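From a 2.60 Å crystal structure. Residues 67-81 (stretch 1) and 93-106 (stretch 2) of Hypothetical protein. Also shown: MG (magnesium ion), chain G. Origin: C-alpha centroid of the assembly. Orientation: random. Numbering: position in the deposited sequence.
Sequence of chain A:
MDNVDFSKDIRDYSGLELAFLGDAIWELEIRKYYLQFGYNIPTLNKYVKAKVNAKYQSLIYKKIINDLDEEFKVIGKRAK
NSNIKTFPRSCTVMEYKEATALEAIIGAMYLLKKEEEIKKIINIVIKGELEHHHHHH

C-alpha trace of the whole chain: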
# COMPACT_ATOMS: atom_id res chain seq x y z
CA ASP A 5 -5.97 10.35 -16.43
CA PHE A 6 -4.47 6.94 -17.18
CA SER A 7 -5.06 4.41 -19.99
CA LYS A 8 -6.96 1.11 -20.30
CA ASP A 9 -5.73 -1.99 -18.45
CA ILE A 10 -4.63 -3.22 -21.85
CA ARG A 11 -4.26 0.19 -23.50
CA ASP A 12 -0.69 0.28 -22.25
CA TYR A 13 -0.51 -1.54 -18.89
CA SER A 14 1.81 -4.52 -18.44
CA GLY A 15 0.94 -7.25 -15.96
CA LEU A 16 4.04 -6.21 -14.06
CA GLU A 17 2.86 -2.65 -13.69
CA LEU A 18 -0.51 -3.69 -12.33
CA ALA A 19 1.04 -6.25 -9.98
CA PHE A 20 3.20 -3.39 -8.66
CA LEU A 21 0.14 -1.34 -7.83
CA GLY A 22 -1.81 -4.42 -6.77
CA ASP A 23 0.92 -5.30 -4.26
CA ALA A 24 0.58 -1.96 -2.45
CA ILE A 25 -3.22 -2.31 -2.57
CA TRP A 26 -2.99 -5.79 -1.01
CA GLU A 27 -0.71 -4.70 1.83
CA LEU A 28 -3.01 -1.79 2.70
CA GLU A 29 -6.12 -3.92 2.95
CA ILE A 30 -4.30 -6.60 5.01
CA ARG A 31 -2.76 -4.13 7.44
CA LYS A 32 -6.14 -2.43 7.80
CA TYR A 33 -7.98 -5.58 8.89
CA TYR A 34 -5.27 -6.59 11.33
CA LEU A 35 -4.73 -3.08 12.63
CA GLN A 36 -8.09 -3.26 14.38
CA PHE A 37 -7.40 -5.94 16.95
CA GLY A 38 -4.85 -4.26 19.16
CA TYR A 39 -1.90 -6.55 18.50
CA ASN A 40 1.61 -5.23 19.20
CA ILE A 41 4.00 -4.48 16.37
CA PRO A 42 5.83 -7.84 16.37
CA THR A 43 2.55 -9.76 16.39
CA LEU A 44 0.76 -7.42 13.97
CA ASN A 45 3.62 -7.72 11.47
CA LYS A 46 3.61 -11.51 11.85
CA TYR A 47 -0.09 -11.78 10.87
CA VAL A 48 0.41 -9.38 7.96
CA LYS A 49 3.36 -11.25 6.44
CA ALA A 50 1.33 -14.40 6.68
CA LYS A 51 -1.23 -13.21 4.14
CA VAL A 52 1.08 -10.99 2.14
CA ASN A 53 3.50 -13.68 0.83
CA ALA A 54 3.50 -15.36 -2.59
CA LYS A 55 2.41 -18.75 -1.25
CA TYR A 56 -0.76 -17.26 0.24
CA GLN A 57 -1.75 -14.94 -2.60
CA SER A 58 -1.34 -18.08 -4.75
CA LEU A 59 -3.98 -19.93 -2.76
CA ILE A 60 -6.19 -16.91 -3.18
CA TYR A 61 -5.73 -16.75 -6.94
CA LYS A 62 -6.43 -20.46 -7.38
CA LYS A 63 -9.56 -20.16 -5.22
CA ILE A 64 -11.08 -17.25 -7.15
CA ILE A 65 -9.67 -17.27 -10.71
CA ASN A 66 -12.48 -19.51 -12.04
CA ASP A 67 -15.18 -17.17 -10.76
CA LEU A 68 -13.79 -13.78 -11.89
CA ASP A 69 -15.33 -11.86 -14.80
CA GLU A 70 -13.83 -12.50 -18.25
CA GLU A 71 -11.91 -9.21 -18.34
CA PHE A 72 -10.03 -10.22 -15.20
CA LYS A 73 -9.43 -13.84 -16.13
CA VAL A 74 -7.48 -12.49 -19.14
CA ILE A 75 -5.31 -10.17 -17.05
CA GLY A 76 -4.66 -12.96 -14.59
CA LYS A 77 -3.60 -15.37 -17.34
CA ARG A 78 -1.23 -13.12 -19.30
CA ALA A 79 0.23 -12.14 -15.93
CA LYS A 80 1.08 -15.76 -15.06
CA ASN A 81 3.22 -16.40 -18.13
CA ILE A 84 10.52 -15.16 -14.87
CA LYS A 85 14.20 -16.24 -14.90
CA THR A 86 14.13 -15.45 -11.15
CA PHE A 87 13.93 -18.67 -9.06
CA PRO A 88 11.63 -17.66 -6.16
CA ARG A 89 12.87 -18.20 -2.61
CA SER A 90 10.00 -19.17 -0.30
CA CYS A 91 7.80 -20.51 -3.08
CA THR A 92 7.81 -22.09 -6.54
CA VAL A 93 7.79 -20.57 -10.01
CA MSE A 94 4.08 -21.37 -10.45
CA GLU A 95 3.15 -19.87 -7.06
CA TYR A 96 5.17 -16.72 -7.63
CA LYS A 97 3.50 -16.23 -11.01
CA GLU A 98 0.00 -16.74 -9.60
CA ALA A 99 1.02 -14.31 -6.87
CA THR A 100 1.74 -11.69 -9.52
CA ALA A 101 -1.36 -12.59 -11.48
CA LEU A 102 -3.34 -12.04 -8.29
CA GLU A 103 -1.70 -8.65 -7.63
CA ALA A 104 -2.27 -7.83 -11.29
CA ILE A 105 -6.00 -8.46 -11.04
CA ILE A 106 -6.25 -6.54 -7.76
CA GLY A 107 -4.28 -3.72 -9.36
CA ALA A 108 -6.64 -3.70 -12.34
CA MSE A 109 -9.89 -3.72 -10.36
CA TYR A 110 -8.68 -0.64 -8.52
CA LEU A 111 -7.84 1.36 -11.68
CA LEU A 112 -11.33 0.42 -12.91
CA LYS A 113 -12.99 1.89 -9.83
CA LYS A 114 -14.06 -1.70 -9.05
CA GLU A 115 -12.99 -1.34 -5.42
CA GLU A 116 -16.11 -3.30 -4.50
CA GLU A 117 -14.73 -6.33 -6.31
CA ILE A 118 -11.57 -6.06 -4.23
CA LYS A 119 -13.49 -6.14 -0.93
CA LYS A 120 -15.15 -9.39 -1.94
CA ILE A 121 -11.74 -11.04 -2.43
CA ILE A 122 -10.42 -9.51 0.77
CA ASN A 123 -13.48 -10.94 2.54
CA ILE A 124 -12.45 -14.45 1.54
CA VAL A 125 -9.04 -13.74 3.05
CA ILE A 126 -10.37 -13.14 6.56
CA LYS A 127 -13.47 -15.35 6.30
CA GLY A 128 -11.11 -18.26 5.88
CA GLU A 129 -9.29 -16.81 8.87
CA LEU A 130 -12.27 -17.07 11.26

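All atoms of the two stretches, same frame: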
# COMPACT_ATOMS: atom_id res chain seq x y z
N ASP A 67 -13.93 -17.89 -10.92
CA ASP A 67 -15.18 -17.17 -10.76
C ASP A 67 -15.12 -15.68 -11.11
O ASP A 67 -16.12 -14.99 -11.02
CB ASP A 67 -15.72 -17.35 -9.33
CG ASP A 67 -15.95 -18.82 -8.95
OD1 ASP A 67 -16.31 -19.64 -9.83
OD2 ASP A 67 -15.79 -19.16 -7.76
N LEU A 68 -13.95 -15.19 -11.53
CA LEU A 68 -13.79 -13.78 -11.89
C LEU A 68 -14.29 -13.45 -13.30
O LEU A 68 -14.19 -14.28 -14.21
CB LEU A 68 -12.31 -13.36 -11.76
CG LEU A 68 -11.76 -12.95 -10.38
CD1 LEU A 68 -11.88 -14.10 -9.42
CD2 LEU A 68 -10.31 -12.52 -10.51
N ASP A 69 -14.83 -12.25 -13.49
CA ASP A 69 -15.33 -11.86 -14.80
C ASP A 69 -14.27 -12.11 -15.87
O ASP A 69 -13.07 -12.17 -15.56
CB ASP A 69 -15.72 -10.37 -14.83
CG ASP A 69 -16.88 -10.03 -13.89
OD1 ASP A 69 -17.89 -10.77 -13.89
OD2 ASP A 69 -16.79 -9.01 -13.17
N GLU A 70 -14.71 -12.26 -17.11
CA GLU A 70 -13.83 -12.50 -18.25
C GLU A 70 -12.64 -11.55 -18.31
O GLU A 70 -11.48 -11.98 -18.40
CB GLU A 70 -14.63 -12.40 -19.55
CG GLU A 70 -15.19 -13.72 -20.05
CD GLU A 70 -14.09 -14.65 -20.54
OE1 GLU A 70 -14.40 -15.82 -20.89
OE2 GLU A 70 -12.92 -14.22 -20.57
N GLU A 71 -12.94 -10.25 -18.27
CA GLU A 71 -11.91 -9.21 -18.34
C GLU A 71 -10.74 -9.44 -17.39
O GLU A 71 -9.58 -9.16 -17.72
CB GLU A 71 -12.56 -7.85 -18.05
CG GLU A 71 -11.59 -6.71 -17.77
CD GLU A 71 -12.32 -5.39 -17.51
OE1 GLU A 71 -13.29 -5.38 -16.71
OE2 GLU A 71 -11.90 -4.37 -18.10
N PHE A 72 -11.04 -9.96 -16.21
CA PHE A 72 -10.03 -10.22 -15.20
C PHE A 72 -9.29 -11.52 -15.45
O PHE A 72 -8.08 -11.60 -15.27
CB PHE A 72 -10.68 -10.23 -13.82
CG PHE A 72 -11.26 -8.91 -13.44
CD1 PHE A 72 -12.59 -8.79 -13.10
CD2 PHE A 72 -10.47 -7.77 -13.48
CE1 PHE A 72 -13.14 -7.54 -12.80
CE2 PHE A 72 -10.99 -6.52 -13.19
CZ PHE A 72 -12.33 -6.40 -12.85
N LYS A 73 -10.03 -12.54 -15.86
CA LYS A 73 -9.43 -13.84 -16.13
C LYS A 73 -8.28 -13.67 -17.13
O LYS A 73 -7.24 -14.33 -17.01
CB LYS A 73 -10.48 -14.80 -16.70
CG LYS A 73 -11.62 -15.14 -15.75
CD LYS A 73 -12.44 -16.30 -16.31
CE LYS A 73 -13.25 -16.99 -15.21
NZ LYS A 73 -13.92 -18.25 -15.69
N VAL A 74 -8.48 -12.78 -18.11
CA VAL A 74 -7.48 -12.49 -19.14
C VAL A 74 -6.22 -11.91 -18.50
O VAL A 74 -5.11 -12.42 -18.69
CB VAL A 74 -8.05 -11.46 -20.19
CG1 VAL A 74 -6.99 -11.14 -21.26
CG2 VAL A 74 -9.29 -12.03 -20.87
N ILE A 75 -6.41 -10.83 -17.73
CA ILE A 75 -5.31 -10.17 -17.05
C ILE A 75 -4.55 -11.17 -16.19
O ILE A 75 -3.32 -11.23 -16.24
CB ILE A 75 -5.84 -9.03 -16.16
CG1 ILE A 75 -6.52 -7.99 -17.03
CG2 ILE A 75 -4.70 -8.42 -15.35
CD1 ILE A 75 -7.04 -6.81 -16.27
N GLY A 76 -5.29 -11.96 -15.43
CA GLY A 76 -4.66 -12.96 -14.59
C GLY A 76 -3.78 -13.90 -15.39
O GLY A 76 -2.63 -14.13 -15.03
N LYS A 77 -4.32 -14.42 -16.49
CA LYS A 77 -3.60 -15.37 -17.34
C LYS A 77 -2.32 -14.82 -17.95
O LYS A 77 -1.25 -15.41 -17.77
CB LYS A 77 -4.52 -15.89 -18.45
CG LYS A 77 -4.05 -17.19 -19.13
CD LYS A 77 -3.00 -16.95 -20.22
CE LYS A 77 -3.64 -16.60 -21.57
NZ LYS A 77 -4.29 -17.76 -22.24
N ARG A 78 -2.41 -13.70 -18.67
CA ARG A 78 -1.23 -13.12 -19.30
C ARG A 78 -0.18 -12.78 -18.26
O ARG A 78 1.01 -12.77 -18.54
CB ARG A 78 -1.57 -11.85 -20.10
CG ARG A 78 -2.04 -10.66 -19.28
CD ARG A 78 -1.69 -9.32 -19.96
NE ARG A 78 -2.76 -8.32 -19.83
CZ ARG A 78 -2.57 -7.01 -19.68
NH1 ARG A 78 -1.34 -6.52 -19.63
NH2 ARG A 78 -3.61 -6.19 -19.59
N ALA A 79 -0.65 -12.49 -17.05
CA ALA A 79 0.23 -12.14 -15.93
C ALA A 79 1.01 -13.36 -15.43
O ALA A 79 2.15 -13.22 -14.99
CB ALA A 79 -0.60 -11.54 -14.79
N LYS A 80 0.41 -14.55 -15.51
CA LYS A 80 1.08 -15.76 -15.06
C LYS A 80 2.30 -16.05 -15.91
O LYS A 80 3.41 -16.20 -15.38
CB LYS A 80 0.14 -16.97 -15.10
CG LYS A 80 -0.95 -16.92 -14.04
CD LYS A 80 -1.88 -18.13 -14.08
CE LYS A 80 -1.24 -19.39 -13.51
NZ LYS A 80 -2.25 -20.49 -13.35
N ASN A 81 2.11 -16.12 -17.22
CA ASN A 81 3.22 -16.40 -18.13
C ASN A 81 3.85 -15.13 -18.70
O ASN A 81 4.83 -14.62 -18.15
CB ASN A 81 2.78 -17.32 -19.29
CG ASN A 81 1.25 -17.41 -19.44
OD1 ASN A 81 0.55 -17.98 -18.58
ND2 ASN A 81 0.73 -16.87 -20.54
N VAL A 93 8.02 -21.42 -8.86
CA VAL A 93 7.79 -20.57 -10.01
C VAL A 93 6.29 -20.34 -10.21
O VAL A 93 5.83 -19.21 -10.29
CB VAL A 93 8.39 -21.18 -11.29
CG1 VAL A 93 8.15 -20.27 -12.49
CG2 VAL A 93 9.89 -21.41 -11.09
N MSE A 94 5.53 -21.44 -10.26
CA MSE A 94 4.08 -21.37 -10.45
C MSE A 94 3.38 -20.48 -9.41
O MSE A 94 2.53 -19.66 -9.76
CB MSE A 94 3.49 -22.78 -10.39
CG MSE A 94 2.01 -22.84 -10.73
SE MSE A 94 1.69 -22.57 -12.62
CE MSE A 94 0.34 -23.95 -12.88
N GLU A 95 3.75 -20.64 -8.14
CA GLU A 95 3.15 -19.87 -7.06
C GLU A 95 3.48 -18.39 -7.15
O GLU A 95 2.62 -17.53 -6.93
CB GLU A 95 3.62 -20.42 -5.71
CG GLU A 95 3.21 -21.86 -5.49
CD GLU A 95 3.62 -22.42 -4.14
OE1 GLU A 95 3.21 -23.56 -3.84
OE2 GLU A 95 4.34 -21.73 -3.38
N TYR A 96 4.73 -18.10 -7.50
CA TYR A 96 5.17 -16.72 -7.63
C TYR A 96 4.37 -16.05 -8.75
O TYR A 96 3.87 -14.94 -8.60
CB TYR A 96 6.66 -16.69 -7.93
CG TYR A 96 7.27 -15.32 -7.82
CD1 TYR A 96 7.28 -14.45 -8.91
CD2 TYR A 96 7.78 -14.87 -6.61
CE1 TYR A 96 7.78 -13.15 -8.79
CE2 TYR A 96 8.27 -13.58 -6.48
CZ TYR A 96 8.27 -12.72 -7.56
OH TYR A 96 8.72 -11.44 -7.38
N LYS A 97 4.24 -16.75 -9.88
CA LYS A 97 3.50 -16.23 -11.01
C LYS A 97 2.05 -15.94 -10.60
O LYS A 97 1.55 -14.83 -10.79
CB LYS A 97 3.56 -17.22 -12.18
CG LYS A 97 4.97 -17.34 -12.79
CD LYS A 97 5.25 -18.74 -13.35
CE LYS A 97 4.43 -19.08 -14.62
NZ LYS A 97 5.00 -18.55 -15.91
N GLU A 98 1.38 -16.93 -10.02
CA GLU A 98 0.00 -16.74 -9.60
C GLU A 98 -0.10 -15.63 -8.56
O GLU A 98 -1.15 -15.01 -8.41
CB GLU A 98 -0.56 -18.04 -9.03
CG GLU A 98 -0.92 -19.05 -10.10
CD GLU A 98 -1.09 -20.45 -9.55
OE1 GLU A 98 -1.52 -21.36 -10.31
OE2 GLU A 98 -0.79 -20.65 -8.34
N ALA A 99 1.00 -15.37 -7.86
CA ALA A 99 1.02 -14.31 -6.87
C ALA A 99 1.00 -12.96 -7.57
O ALA A 99 0.40 -11.99 -7.09
CB ALA A 99 2.28 -14.44 -6.00
N THR A 100 1.67 -12.90 -8.71
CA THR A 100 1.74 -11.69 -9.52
C THR A 100 0.43 -11.52 -10.28
O THR A 100 -0.07 -10.41 -10.43
CB THR A 100 2.86 -11.81 -10.54
OG1 THR A 100 4.08 -12.07 -9.84
CG2 THR A 100 2.98 -10.52 -11.35
N ALA A 101 -0.11 -12.63 -10.76
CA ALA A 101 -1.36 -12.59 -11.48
C ALA A 101 -2.43 -12.05 -10.55
O ALA A 101 -3.29 -11.26 -10.95
CB ALA A 101 -1.72 -13.98 -11.98
N LEU A 102 -2.38 -12.49 -9.29
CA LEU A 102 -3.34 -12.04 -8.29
C LEU A 102 -3.16 -10.54 -8.05
O LEU A 102 -4.13 -9.79 -8.05
CB LEU A 102 -3.16 -12.84 -6.98
CG LEU A 102 -4.05 -12.68 -5.73
CD1 LEU A 102 -3.60 -11.48 -4.93
CD2 LEU A 102 -5.50 -12.58 -6.11
N GLU A 103 -1.92 -10.08 -7.87
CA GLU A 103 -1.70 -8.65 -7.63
C GLU A 103 -1.99 -7.84 -8.89
O GLU A 103 -2.20 -6.63 -8.83
CB GLU A 103 -0.25 -8.38 -7.19
CG GLU A 103 0.17 -9.13 -5.95
CD GLU A 103 1.49 -8.65 -5.39
OE1 GLU A 103 1.53 -8.38 -4.16
OE2 GLU A 103 2.49 -8.55 -6.14
N ALA A 104 -2.01 -8.51 -10.04
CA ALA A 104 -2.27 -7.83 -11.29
C ALA A 104 -3.77 -7.58 -11.37
O ALA A 104 -4.20 -6.49 -11.74
CB ALA A 104 -1.82 -8.70 -12.46
N ILE A 105 -4.55 -8.59 -11.03
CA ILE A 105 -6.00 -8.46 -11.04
C ILE A 105 -6.43 -7.41 -10.01
O ILE A 105 -7.22 -6.52 -10.33
CB ILE A 105 -6.68 -9.79 -10.71
CG1 ILE A 105 -6.40 -10.79 -11.83
CG2 ILE A 105 -8.17 -9.58 -10.52
CD1 ILE A 105 -6.83 -12.20 -11.51
N ILE A 106 -5.91 -7.50 -8.79
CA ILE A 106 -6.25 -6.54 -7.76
C ILE A 106 -5.89 -5.14 -8.28
O ILE A 106 -6.68 -4.21 -8.17
CB ILE A 106 -5.47 -6.81 -6.40
CG1 ILE A 106 -5.92 -8.12 -5.76
CG2 ILE A 106 -5.77 -5.71 -5.38
CD1 ILE A 106 -7.33 -8.07 -5.19
MG MG G . 3.64 -9.02 -3.37
O HOH W 1 4.95 -8.07 -4.99
O HOH W 2 2.57 -8.99 -1.27
O HOH W 3 5.64 -8.74 -2.18

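What lies at the centre of the contact? Helix 70-80 and helix 93-106 run roughly antiparallel, at 144°, and their axes approach to 7.9 Å, a closeness that small residues allow. Gly-76 and Ala-101 bring their CA atoms to 4.5 Å, and the carbonyl O of Gly-76 sits 3.2 Å from CB of Ala-101. One turn on, CB of Ala-79 points toward the partner helix and packs against CB of Ala-101 and CB of Ala-104, each at 3.9 Å.

Why does glycine suit position 76? The CA of Gly-76 lies 3.8 Å from CD1 of Ile-105, and a CB ideally placed on Gly-76 would come within a tight 3.0 Å of CD1 of Ile-105. The space beside the glycine is thus taken up by the isoleucine.

How does the apolar packing continue toward Leu-68? The CA-to-CB bond of Ile-105 points sideways relative to stretch 1, but the end of the side chain, in an m, t rotamer, comes nearer to it. There CD1 of Ile-105 meets CD2 of Leu-68 at 3.6 Å, while CG2 of Ile-105 approaches CD2 of the buried Phe-72 at 4.2 Å. Ile-75, also buried, sets its CG2 4.1 Å from CB of Ala-104. Ile-105 thus links Gly-76 to Leu-68 and Phe-72, and Ile-75 packs on Ala-104.

What closes the contact at its polar edge? Two lysines do, one from each helix: Lys-80 and Lys-97, whose CA atoms are 4.7 Å apart. Lys-80 lays its CG 3.7 Å from CB of Ala-101, then brings its charged end nearer to stretch 2 in a salt bridge, NZ of Lys-80 to OE1 of Glu-98, at 3.2 Å. The CA-to-CB bond of Lys-97 points toward stretch 1, and its NZ donates a hydrogen bond to the backbone O of Lys-80 at 2.9 Å. A long chain suits Lys-80, since its methylenes can pack on Ala-101 while NZ still reaches Glu-98.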